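Local coordinates for protein Fe-superoxide dismutase homolog (Plasmodium berghei, PDB 2A03) that probably converts superoxide radicals to hydrogen peroxide and oxygen, as a two-chain enzyme of the iron/manganese superoxide dismutase family with a manganese ion bound here, at residues Gln78-Asn81 against His82-Trp86; Phe34-Asn37 against Lys38-Gly42; Asn58-Leu61 against Thr62-Leu65. All coordinates share one frame; numbering follows the deposited sequence.

Contact 1: Gln78-Asn81 against His82-Trp86; sequences QIWN and HSFYW. With MN (manganese (II) ion), chain C.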
ATOM      1  N   GLN A  78      -2.644 -13.509  -1.563  1.00 30.08           N
ATOM      2  CA  GLN A  78      -2.600 -12.864  -0.249  1.00 30.58           C
ATOM      3  C   GLN A  78      -2.950 -13.847   0.855  1.00 30.84           C
ATOM      4  O   GLN A  78      -2.418 -13.746   1.961  1.00 32.43           O
ATOM      5  CB  GLN A  78      -3.505 -11.611  -0.187  1.00 30.51           C
ATOM      6  CG  GLN A  78      -2.916 -10.388  -0.937  1.00 31.17           C
ATOM      7  CD  GLN A  78      -1.669  -9.807  -0.252  1.00 31.02           C
ATOM      8  OE1 GLN A  78      -0.559 -10.307  -0.426  1.00 31.73           O
ATOM      9  NE2 GLN A  78      -1.858  -8.740   0.528  1.00 31.64           N
ATOM     10  N   ILE A  79      -3.829 -14.801   0.568  1.00 30.45           N
ATOM     11  CA  ILE A  79      -4.132 -15.841   1.547  1.00 30.91           C
ATOM     12  C   ILE A  79      -2.842 -16.618   1.855  1.00 30.89           C
ATOM     13  O   ILE A  79      -2.483 -16.820   3.022  1.00 30.89           O
ATOM     14  CB  ILE A  79      -5.213 -16.827   1.045  1.00 30.42           C
ATOM     15  CG1 ILE A  79      -6.540 -16.114   0.775  1.00 31.73           C
ATOM     16  CG2 ILE A  79      -5.417 -17.949   2.055  1.00 30.17           C
ATOM     17  CD1 ILE A  79      -7.592 -16.992   0.086  1.00 32.67           C
ATOM     18  N   TRP A  80      -2.158 -17.043   0.798  1.00 30.42           N
ATOM     19  CA  TRP A  80      -0.939 -17.830   0.925  1.00 30.94           C
ATOM     20  C   TRP A  80       0.161 -17.020   1.600  1.00 30.05           C
ATOM     21  O   TRP A  80       0.840 -17.510   2.493  1.00 28.79           O
ATOM     22  CB  TRP A  80      -0.455 -18.325  -0.456  1.00 31.31           C
ATOM     23  CG  TRP A  80       0.627 -19.342  -0.336  1.00 32.23           C
ATOM     24  CD1 TRP A  80       0.470 -20.700  -0.282  1.00 33.23           C
ATOM     25  CD2 TRP A  80       2.043 -19.096  -0.202  1.00 30.37           C
ATOM     26  NE1 TRP A  80       1.685 -21.304  -0.130  1.00 33.44           N
ATOM     27  CE2 TRP A  80       2.665 -20.345  -0.065  1.00 32.27           C
ATOM     28  CE3 TRP A  80       2.826 -17.945  -0.165  1.00 31.36           C
ATOM     29  CZ2 TRP A  80       4.040 -20.481   0.084  1.00 32.67           C
ATOM     30  CZ3 TRP A  80       4.179 -18.070  -0.012  1.00 33.07           C
ATOM     31  CH2 TRP A  80       4.781 -19.335   0.118  1.00 33.85           C
ATOM     32  N   ASN A  81       0.347 -15.784   1.135  1.00 30.46           N
ATOM     33  CA  ASN A  81       1.364 -14.895   1.687  1.00 30.26           C
ATOM     34  C   ASN A  81       1.175 -14.678   3.205  1.00 29.67           C
ATOM     35  O   ASN A  81       2.133 -14.756   3.969  1.00 29.34           O
ATOM     36  CB  ASN A  81       1.363 -13.540   0.972  1.00 29.88           C
ATOM     37  CG  ASN A  81       1.721 -13.632  -0.510  1.00 30.66           C
ATOM     38  OD1 ASN A  81       2.325 -14.605  -0.972  1.00 26.93           O
ATOM     39  ND2 ASN A  81       1.330 -12.593  -1.270  1.00 30.06           N
ATOM     40  N   HIS A  82      -0.056 -14.406   3.636  1.00 29.03           N
ATOM     41  CA  HIS A  82      -0.316 -14.155   5.055  1.00 29.41           C
ATOM     42  C   HIS A  82      -0.121 -15.380   5.911  1.00 29.52           C
ATOM     43  O   HIS A  82       0.473 -15.289   6.972  1.00 30.03           O
ATOM     44  CB  HIS A  82      -1.699 -13.573   5.276  1.00 28.76           C
ATOM     45  CG  HIS A  82      -1.772 -12.136   4.904  1.00 27.50           C
ATOM     46  ND1 HIS A  82      -1.992 -11.721   3.608  1.00 23.81           N
ATOM     47  CD2 HIS A  82      -1.585 -11.016   5.641  1.00 23.53           C
ATOM     48  CE1 HIS A  82      -1.952 -10.401   3.568  1.00 26.89           C
ATOM     49  NE2 HIS A  82      -1.696  -9.950   4.786  1.00 25.89           N
ATOM     50  N   SER A  83      -0.583 -16.526   5.436  1.00 29.56           N
ATOM     51  CA  SER A  83      -0.297 -17.778   6.130  1.00 31.08           C
ATOM     52  C   SER A  83       1.209 -18.005   6.276  1.00 30.66           C
ATOM     53  O   SER A  83       1.662 -18.491   7.307  1.00 30.60           O
ATOM     54  CB  SER A  83      -0.972 -18.965   5.422  1.00 31.64           C
ATOM     55  OG  SER A  83      -2.381 -18.830   5.522  1.00 32.81           O
ATOM     56  N   PHE A  84       1.975 -17.647   5.244  1.00 30.52           N
ATOM     57  CA  PHE A  84       3.423 -17.810   5.283  1.00 30.98           C
ATOM     58  C   PHE A  84       4.064 -16.835   6.265  1.00 31.23           C
ATOM     59  O   PHE A  84       5.037 -17.162   6.947  1.00 30.45           O
ATOM     60  CB  PHE A  84       4.018 -17.642   3.890  1.00 30.91           C
ATOM     61  CG  PHE A  84       5.354 -18.307   3.725  1.00 30.53           C
ATOM     62  CD1 PHE A  84       5.439 -19.685   3.546  1.00 33.27           C
ATOM     63  CD2 PHE A  84       6.522 -17.569   3.751  1.00 30.03           C
ATOM     64  CE1 PHE A  84       6.670 -20.318   3.388  1.00 32.42           C
ATOM     65  CE2 PHE A  84       7.749 -18.184   3.603  1.00 32.96           C
ATOM     66  CZ  PHE A  84       7.826 -19.568   3.413  1.00 33.23           C
ATOM     67  N   TYR A  85       3.482 -15.642   6.342  1.00 32.07           N
ATOM     68  CA  TYR A  85       3.910 -14.605   7.276  1.00 32.29           C
ATOM     69  C   TYR A  85       3.654 -15.008   8.747  1.00 32.90           C
ATOM     70  O   TYR A  85       4.525 -14.849   9.618  1.00 33.06           O
ATOM     71  CB  TYR A  85       3.223 -13.281   6.852  1.00 32.17           C
ATOM     72  CG  TYR A  85       3.322 -12.086   7.774  1.00 31.53           C
ATOM     73  CD1 TYR A  85       4.529 -11.411   7.956  1.00 30.52           C
ATOM     74  CD2 TYR A  85       2.191 -11.594   8.422  1.00 30.72           C
ATOM     75  CE1 TYR A  85       4.619 -10.309   8.795  1.00 30.38           C
ATOM     76  CE2 TYR A  85       2.266 -10.467   9.243  1.00 31.12           C
ATOM     77  CZ  TYR A  85       3.479  -9.828   9.419  1.00 32.39           C
ATOM     78  OH  TYR A  85       3.570  -8.723  10.246  1.00 33.21           O
ATOM     79  N   TRP A  86       2.486 -15.568   9.046  1.00 33.38           N
ATOM     80  CA  TRP A  86       2.246 -15.995  10.417  1.00 33.33           C
ATOM     81  C   TRP A  86       3.224 -17.107  10.804  1.00 32.42           C
ATOM     82  O   TRP A  86       3.742 -17.125  11.927  1.00 31.22           O
ATOM     83  CB  TRP A  86       0.788 -16.445  10.647  1.00 34.09           C
ATOM     84  CG  TRP A  86      -0.205 -15.408  10.204  1.00 35.12           C
ATOM     85  CD1 TRP A  86      -1.223 -15.582   9.312  1.00 34.66           C
ATOM     86  CD2 TRP A  86      -0.271 -14.038  10.627  1.00 34.18           C
ATOM     87  NE1 TRP A  86      -1.921 -14.413   9.167  1.00 35.71           N
ATOM     88  CE2 TRP A  86      -1.345 -13.444   9.941  1.00 33.01           C
ATOM     89  CE3 TRP A  86       0.475 -13.257  11.522  1.00 35.95           C
ATOM     90  CZ2 TRP A  86      -1.683 -12.119  10.100  1.00 33.17           C
ATOM     91  CZ3 TRP A  86       0.129 -11.942  11.692  1.00 35.06           C
ATOM     92  CH2 TRP A  86      -0.942 -11.380  10.981  1.00 34.90           C
TER
HETATM   93 MN    MN C 200      -0.932  -8.111   5.374  1.00 25.32          MN
HETATM   94  O   HOH W   1      -0.481  -7.804   3.128  1.00 28.56           O
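The backbone oxygen Gln78 O is held by two donors of His82. His82 ND1 reaches Gln78 O at 2.6 Å. His82 N makes the ordinary helical bond to Gln78 O at 3.0 Å. The two donors come from opposite faces of the carbonyl plane. Gln78 O lies in the imidazole plane, so the ring's own N-H points at it, with an N-H...O angle of 159°. This bond fixes the rotation of the ring about its CB-CG bond. It also leaves His82 NE2 to bind manganese, at 2.1 Å. Gln78 O is thus a second-shell group that positions a metal ligand, and it would be expected to make the imidazole a somewhat stronger donor to the metal.

These residues lie on helix 70-87, in the alpha-hairpin domain of the iron/manganese superoxide dismutase fold. His35, Asp166 and His170 complete the protein ligands, and a water is bound to the metal as well. Gln78 NE2 donates to this water at 3.1 Å. The Gln78 chain is folded at chi2 (-69°), which brings Gln78 NE2 to 3.5 Å from His82 CE1, the amide and ring planes 75° apart. Asn81 ND2 donates to Gln78 OE1 in the carbonyl plane at 3.1 Å, and it also bonds to Ala150 O. Tyr43 OH is a further partner of Gln78 NE2. The amide is therefore tied at both its oxygen and its nitrogen.

Elsewhere on the helix, Trp80 and Phe84 run side by side. Their rings are nearly parallel but slid apart, and they barely overlap. Trp80 CH2 sits over a face of the Phe84 ring and comes within 3.5 Å of Phe84 CD1. Phe84 CB lies over the six-membered ring of Trp80 in a CH-pi contact. Both side chains pack on Pro161 of strand 160-166.

Contact 2: Phe34-Asn37 against Lys38-Gly42; sequences FHYN and KHHAG. With MN (manganese (II) ion), chain C.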
ATOM      1  N   PHE A  34      -6.877  -7.345  13.697  1.00 30.74           N
ATOM      2  CA  PHE A  34      -7.293  -6.743  12.422  1.00 30.81           C
ATOM      3  C   PHE A  34      -6.634  -7.470  11.234  1.00 31.40           C
ATOM      4  O   PHE A  34      -7.298  -7.818  10.254  1.00 32.39           O
ATOM      5  CB  PHE A  34      -6.997  -5.231  12.372  1.00 27.99           C
ATOM      6  CG  PHE A  34      -8.011  -4.395  13.090  1.00 28.46           C
ATOM      7  CD1 PHE A  34      -9.222  -4.062  12.475  1.00 28.61           C
ATOM      8  CD2 PHE A  34      -7.782  -3.945  14.382  1.00 27.64           C
ATOM      9  CE1 PHE A  34     -10.201  -3.293  13.158  1.00 25.57           C
ATOM     10  CE2 PHE A  34      -8.748  -3.173  15.065  1.00 27.29           C
ATOM     11  CZ  PHE A  34      -9.953  -2.849  14.452  1.00 23.91           C
ATOM     12  N   HIS A  35      -5.331  -7.709  11.340  1.00 31.15           N
ATOM     13  CA  HIS A  35      -4.563  -8.295  10.252  1.00 31.09           C
ATOM     14  C   HIS A  35      -5.036  -9.717   9.928  1.00 31.00           C
ATOM     15  O   HIS A  35      -5.161 -10.077   8.763  1.00 29.90           O
ATOM     16  CB  HIS A  35      -3.078  -8.295  10.620  1.00 31.57           C
ATOM     17  CG  HIS A  35      -2.151  -8.317   9.447  1.00 31.13           C
ATOM     18  ND1 HIS A  35      -0.801  -8.069   9.573  1.00 30.40           N
ATOM     19  CD2 HIS A  35      -2.379  -8.533   8.127  1.00 32.95           C
ATOM     20  CE1 HIS A  35      -0.233  -8.151   8.381  1.00 33.03           C
ATOM     21  NE2 HIS A  35      -1.170  -8.420   7.484  1.00 31.61           N
ATOM     22  N   TYR A  36      -5.295 -10.519  10.957  1.00 31.87           N
ATOM     23  CA  TYR A  36      -5.770 -11.897  10.761  1.00 31.53           C
ATOM     24  C   TYR A  36      -7.303 -11.983  10.587  1.00 32.24           C
ATOM     25  O   TYR A  36      -7.777 -12.583   9.615  1.00 31.63           O
ATOM     26  CB  TYR A  36      -5.312 -12.777  11.917  1.00 31.72           C
ATOM     27  CG  TYR A  36      -5.737 -14.242  11.839  1.00 31.76           C
ATOM     28  CD1 TYR A  36      -5.166 -15.101  10.923  1.00 30.10           C
ATOM     29  CD2 TYR A  36      -6.714 -14.751  12.690  1.00 34.14           C
ATOM     30  CE1 TYR A  36      -5.523 -16.420  10.864  1.00 31.88           C
ATOM     31  CE2 TYR A  36      -7.107 -16.086  12.629  1.00 32.37           C
ATOM     32  CZ  TYR A  36      -6.498 -16.916  11.715  1.00 33.54           C
ATOM     33  OH  TYR A  36      -6.842 -18.240  11.632  1.00 32.09           O
ATOM     34  N   ASN A  37      -8.066 -11.406  11.524  1.00 32.54           N
ATOM     35  CA  ASN A  37      -9.533 -11.552  11.521  1.00 32.93           C
ATOM     36  C   ASN A  37     -10.261 -10.673  10.513  1.00 33.06           C
ATOM     37  O   ASN A  37     -11.418 -10.952  10.189  1.00 33.01           O
ATOM     38  CB  ASN A  37     -10.134 -11.321  12.913  1.00 32.71           C
ATOM     39  CG  ASN A  37      -9.796 -12.440  13.900  1.00 36.23           C
ATOM     40  OD1 ASN A  37      -9.766 -13.621  13.548  1.00 33.48           O
ATOM     41  ND2 ASN A  37      -9.558 -12.060  15.156  1.00 41.36           N
ATOM     42  N   LYS A  38      -9.605  -9.612  10.031  1.00 33.14           N
ATOM     43  CA  LYS A  38     -10.206  -8.760   9.001  1.00 32.95           C
ATOM     44  C   LYS A  38      -9.519  -8.883   7.663  1.00 32.29           C
ATOM     45  O   LYS A  38     -10.163  -9.252   6.702  1.00 33.04           O
ATOM     46  CB  LYS A  38     -10.255  -7.300   9.423  1.00 34.46           C
ATOM     47  CG  LYS A  38     -11.040  -7.071  10.680  1.00 37.59           C
ATOM     48  CD  LYS A  38     -12.493  -7.222  10.419  1.00 38.63           C
ATOM     49  CE  LYS A  38     -13.330  -6.900  11.664  1.00 41.15           C
ATOM     50  NZ  LYS A  38     -14.814  -6.976  11.306  1.00 42.03           N
ATOM     51  N   HIS A  39      -8.223  -8.591   7.585  1.00 31.76           N
ATOM     52  CA  HIS A  39      -7.531  -8.655   6.300  1.00 32.06           C
ATOM     53  C   HIS A  39      -7.392 -10.093   5.760  1.00 31.87           C
ATOM     54  O   HIS A  39      -7.877 -10.389   4.656  1.00 31.55           O
ATOM     55  CB  HIS A  39      -6.171  -7.946   6.347  1.00 31.61           C
ATOM     56  CG  HIS A  39      -6.263  -6.463   6.568  1.00 32.39           C
ATOM     57  ND1 HIS A  39      -6.536  -5.571   5.555  1.00 30.26           N
ATOM     58  CD2 HIS A  39      -6.082  -5.712   7.683  1.00 33.21           C
ATOM     59  CE1 HIS A  39      -6.544  -4.343   6.039  1.00 30.31           C
ATOM     60  NE2 HIS A  39      -6.268  -4.398   7.326  1.00 30.06           N
ATOM     61  N   HIS A  40      -6.762 -10.983   6.523  1.00 31.69           N
ATOM     62  CA  HIS A  40      -6.496 -12.341   6.035  1.00 32.17           C
ATOM     63  C   HIS A  40      -7.818 -13.102   5.806  1.00 33.19           C
ATOM     64  O   HIS A  40      -8.027 -13.695   4.746  1.00 31.89           O
ATOM     65  CB  HIS A  40      -5.585 -13.095   7.009  1.00 32.44           C
ATOM     66  CG  HIS A  40      -4.952 -14.335   6.436  1.00 33.15           C
ATOM     67  ND1 HIS A  40      -4.066 -15.113   7.160  1.00 31.99           N
ATOM     68  CD2 HIS A  40      -5.078 -14.936   5.225  1.00 33.02           C
ATOM     69  CE1 HIS A  40      -3.678 -16.139   6.420  1.00 31.53           C
ATOM     70  NE2 HIS A  40      -4.279 -16.058   5.244  1.00 33.33           N
ATOM     71  N   ALA A  41      -8.717 -13.053   6.796  1.00 32.59           N
ATOM     72  CA  ALA A  41     -10.048 -13.606   6.646  1.00 32.57           C
ATOM     73  C   ALA A  41     -10.749 -13.035   5.425  1.00 32.70           C
ATOM     74  O   ALA A  41     -11.424 -13.758   4.691  1.00 32.08           O
ATOM     75  CB  ALA A  41     -10.886 -13.324   7.890  1.00 33.44           C
ATOM     76  N   GLY A  42     -10.606 -11.730   5.227  1.00 32.00           N
ATOM     77  CA  GLY A  42     -11.251 -11.068   4.107  1.00 31.42           C
ATOM     78  C   GLY A  42     -10.763 -11.585   2.768  1.00 31.48           C
ATOM     79  O   GLY A  42     -11.530 -11.646   1.818  1.00 32.09           O
TER
HETATM   80 MN    MN C 200      -0.932  -8.111   5.374  1.00 25.32          MN
HETATM   81  O   HOH W   1      -0.481  -7.804   3.128  1.00 28.56           O
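Helix 29-51, in the alpha-hairpin domain of the superoxide dismutase fold, widens into pi-type turns between His35 and His40. Phe34 O is where the two spacings overlap. It accepts from His39 N, five residues on, at 2.9 Å and almost in line with the C=O bond. It also accepts from Lys38 N, four residues on, at 2.9 Å, but that donor stands above the carbonyl plane and the N-H...O angle is only 138°. The next bonds keep the wider spacing. His40 N donates to His35 O, and Ala41 N donates to Tyr36 O.

The side chains meet more loosely than the backbone. Phe34 CD1 lies 3.9 Å from Lys38 CG, and the two chains run alongside each other. Both pack on Asn178 of the second subunit. His39 CD2 approaches Phe34 O at 3.5 Å, while the edge of the His39 ring faces His35 CA. His40 ND1 is 3.9 Å from Tyr36 CD1, with the two ring planes steeply inclined at 80°. The polar partner of His40 ND1 lies on helix 70-87. Tyr36 OH bonds to Pro14 O.

His35 leaves the helix with CG anti to its backbone N (chi1 -156°), and its NE2 binds manganese at 2.1 Å. Asp166, His170 and His82 are the other protein ligands, and the His39 ring stacks on that of His170. His39 NE2 hydrogen-bonds Tyr173 OH of the second subunit. One widened stretch of helix therefore carries a metal ligand, a residue stacked on another ligand and a bond across the dimer. The metal site and the subunit boundary thus lie next to each other, joined by the His39 stack on His170 and the bond to Tyr173 of the second subunit.

Contact 3: Asn58-Leu61 against Thr62-Leu65; sequences NKSL and TDIL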
ATOM      1  N   ASN A  58     -14.648 -25.245  -7.215  1.00 34.92           N
ATOM      2  CA  ASN A  58     -14.237 -26.393  -6.421  1.00 35.57           C
ATOM      3  C   ASN A  58     -12.732 -26.672  -6.472  1.00 35.94           C
ATOM      4  O   ASN A  58     -12.302 -27.769  -6.154  1.00 35.52           O
ATOM      5  CB  ASN A  58     -15.031 -27.626  -6.865  1.00 35.70           C
ATOM      6  CG  ASN A  58     -16.532 -27.425  -6.717  1.00 37.33           C
ATOM      7  OD1 ASN A  58     -17.015 -27.063  -5.642  1.00 39.76           O
ATOM      8  ND2 ASN A  58     -17.271 -27.631  -7.798  1.00 36.89           N
ATOM      9  N   LYS A  59     -11.942 -25.678  -6.873  1.00 36.37           N
ATOM     10  CA  LYS A  59     -10.491 -25.822  -6.900  1.00 36.33           C
ATOM     11  C   LYS A  59      -9.901 -25.502  -5.537  1.00 36.39           C
ATOM     12  O   LYS A  59     -10.439 -24.690  -4.769  1.00 36.37           O
ATOM     13  CB  LYS A  59      -9.856 -24.893  -7.947  1.00 37.51           C
ATOM     14  CG  LYS A  59     -10.258 -25.152  -9.391  1.00 37.85           C
ATOM     15  CD  LYS A  59      -9.692 -26.462  -9.906  1.00 41.54           C
ATOM     16  CE  LYS A  59     -10.066 -26.704 -11.376  1.00 42.39           C
ATOM     17  NZ  LYS A  59      -9.566 -25.600 -12.255  1.00 44.14           N
ATOM     18  N   SER A  60      -8.785 -26.155  -5.243  1.00 36.46           N
ATOM     19  CA  SER A  60      -8.000 -25.865  -4.056  1.00 36.12           C
ATOM     20  C   SER A  60      -7.218 -24.579  -4.285  1.00 36.01           C
ATOM     21  O   SER A  60      -7.043 -24.146  -5.432  1.00 36.68           O
ATOM     22  CB  SER A  60      -7.005 -26.995  -3.810  1.00 35.92           C
ATOM     23  OG  SER A  60      -6.043 -27.006  -4.850  1.00 35.25           O
ATOM     24  N   LEU A  61      -6.734 -23.988  -3.195  1.00 35.78           N
ATOM     25  CA  LEU A  61      -5.918 -22.788  -3.257  1.00 35.85           C
ATOM     26  C   LEU A  61      -4.715 -22.965  -4.178  1.00 35.67           C
ATOM     27  O   LEU A  61      -4.485 -22.164  -5.078  1.00 35.91           O
ATOM     28  CB  LEU A  61      -5.439 -22.430  -1.853  1.00 36.61           C
ATOM     29  CG  LEU A  61      -4.619 -21.141  -1.747  1.00 36.30           C
ATOM     30  CD1 LEU A  61      -5.451 -19.931  -2.209  1.00 37.14           C
ATOM     31  CD2 LEU A  61      -4.154 -20.993  -0.329  1.00 36.49           C
ATOM     32  N   THR A  62      -3.963 -24.036  -3.955  1.00 36.13           N
ATOM     33  CA  THR A  62      -2.876 -24.440  -4.864  1.00 35.95           C
ATOM     34  C   THR A  62      -3.258 -24.427  -6.348  1.00 35.32           C
ATOM     35  O   THR A  62      -2.565 -23.824  -7.170  1.00 33.90           O
ATOM     36  CB  THR A  62      -2.364 -25.844  -4.487  1.00 36.37           C
ATOM     37  OG1 THR A  62      -1.891 -25.819  -3.135  1.00 36.21           O
ATOM     38  CG2 THR A  62      -1.239 -26.292  -5.418  1.00 36.32           C
ATOM     39  N   ASP A  63      -4.342 -25.108  -6.698  1.00 36.01           N
ATOM     40  CA  ASP A  63      -4.817 -25.099  -8.089  1.00 36.58           C
ATOM     41  C   ASP A  63      -5.077 -23.652  -8.558  1.00 36.60           C
ATOM     42  O   ASP A  63      -4.637 -23.247  -9.631  1.00 36.79           O
ATOM     43  CB  ASP A  63      -6.091 -25.943  -8.228  1.00 37.39           C
ATOM     44  CG  ASP A  63      -5.815 -27.467  -8.274  1.00 40.48           C
ATOM     45  OD1 ASP A  63      -4.638 -27.869  -8.409  1.00 41.52           O
ATOM     46  OD2 ASP A  63      -6.797 -28.262  -8.191  1.00 42.50           O
ATOM     47  N   ILE A  64      -5.778 -22.874  -7.738  1.00 36.14           N
ATOM     48  CA  ILE A  64      -6.145 -21.507  -8.096  1.00 36.54           C
ATOM     49  C   ILE A  64      -4.910 -20.600  -8.266  1.00 36.11           C
ATOM     50  O   ILE A  64      -4.850 -19.774  -9.176  1.00 34.58           O
ATOM     51  CB  ILE A  64      -7.132 -20.923  -7.049  1.00 36.95           C
ATOM     52  CG1 ILE A  64      -8.486 -21.633  -7.157  1.00 37.47           C
ATOM     53  CG2 ILE A  64      -7.299 -19.402  -7.215  1.00 36.88           C
ATOM     54  CD1 ILE A  64      -9.443 -21.346  -6.007  1.00 37.01           C
ATOM     55  N   LEU A  65      -3.914 -20.774  -7.406  1.00 36.91           N
ATOM     56  CA  LEU A  65      -2.666 -20.021  -7.534  1.00 37.74           C
ATOM     57  C   LEU A  65      -1.929 -20.280  -8.856  1.00 37.80           C
ATOM     58  O   LEU A  65      -1.336 -19.376  -9.422  1.00 38.20           O
ATOM     59  CB  LEU A  65      -1.738 -20.307  -6.348  1.00 37.65           C
ATOM     60  CG  LEU A  65      -2.187 -19.720  -5.004  1.00 36.48           C
ATOM     61  CD1 LEU A  65      -1.424 -20.379  -3.841  1.00 37.08           C
ATOM     62  CD2 LEU A  65      -2.004 -18.229  -4.980  1.00 37.54           C
TER
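Ser60 OG accepts from Asp63 N at 3.1 Å. The bond is nearly straight, with an N-H...O angle of 169°. Ser60 is the N-cap of helix 61-67, and its hydroxyl takes up a backbone N-H of the first turn. Its chi1 of 67° places OG between the backbone N and the carbonyl carbon, within reach of Asp63 N. Two regular helical bonds follow. Ile64 N donates to Ser60 O at 2.9 Å, and Leu65 N donates to Leu61 O at 2.8 Å.

The Asp63 side chain turns back toward the cap. Its CB and CG each lie 3.5 Å from Ser60 OG. Lys59, just before the cap, crosses Asp63 at about a right angle. Lys59 CD is 3.8 Å from Asp63 OD2, so it is the aliphatic part of the lysine that touches the carboxylate. Lys59 NZ instead forms a salt bridge with Glu67 at the far end of the same short helix.

On the side facing the rest of the fold the contact is apolar. Lys59 CB rests on Ile64 CG1 at 3.6 Å. Leu61 CG meets Leu65 CD1 at 3.9 Å, one turn apart. Leu61, Ile64 and Leu65 all pack on Ala76 of helix 70-87. Leu61 also touches Leu47, and Ile64 touches Ile51, both of helix 29-51. The result is a helix start capped by a serine hydroxyl, with the negative charge of Asp63 in the first turn, where it would probably interact favourably with the helix dipole.

Contacts 1 and 2 sit on helices 70-87 and 29-51, and their centres are 11 Å apart. They meet at the manganese ion, where His82 NE2 and His35 NE2 approach to 3.1 Å as fellow ligands. A second tie runs beside the metal: Trp86 NE1 of contact 1 and His40 ND1 of contact 2 are 3.0 Å apart, a probable hydrogen bond. Contact 3 lies at the surface, off the metal site: the side chain of Leu61 is about 10 Å from that of the ligand His82. It touches contact 1 through packing alone, with Trp80 CD1 4.0 Å from Leu65 CD1. Contacts 2 and 3 do not touch.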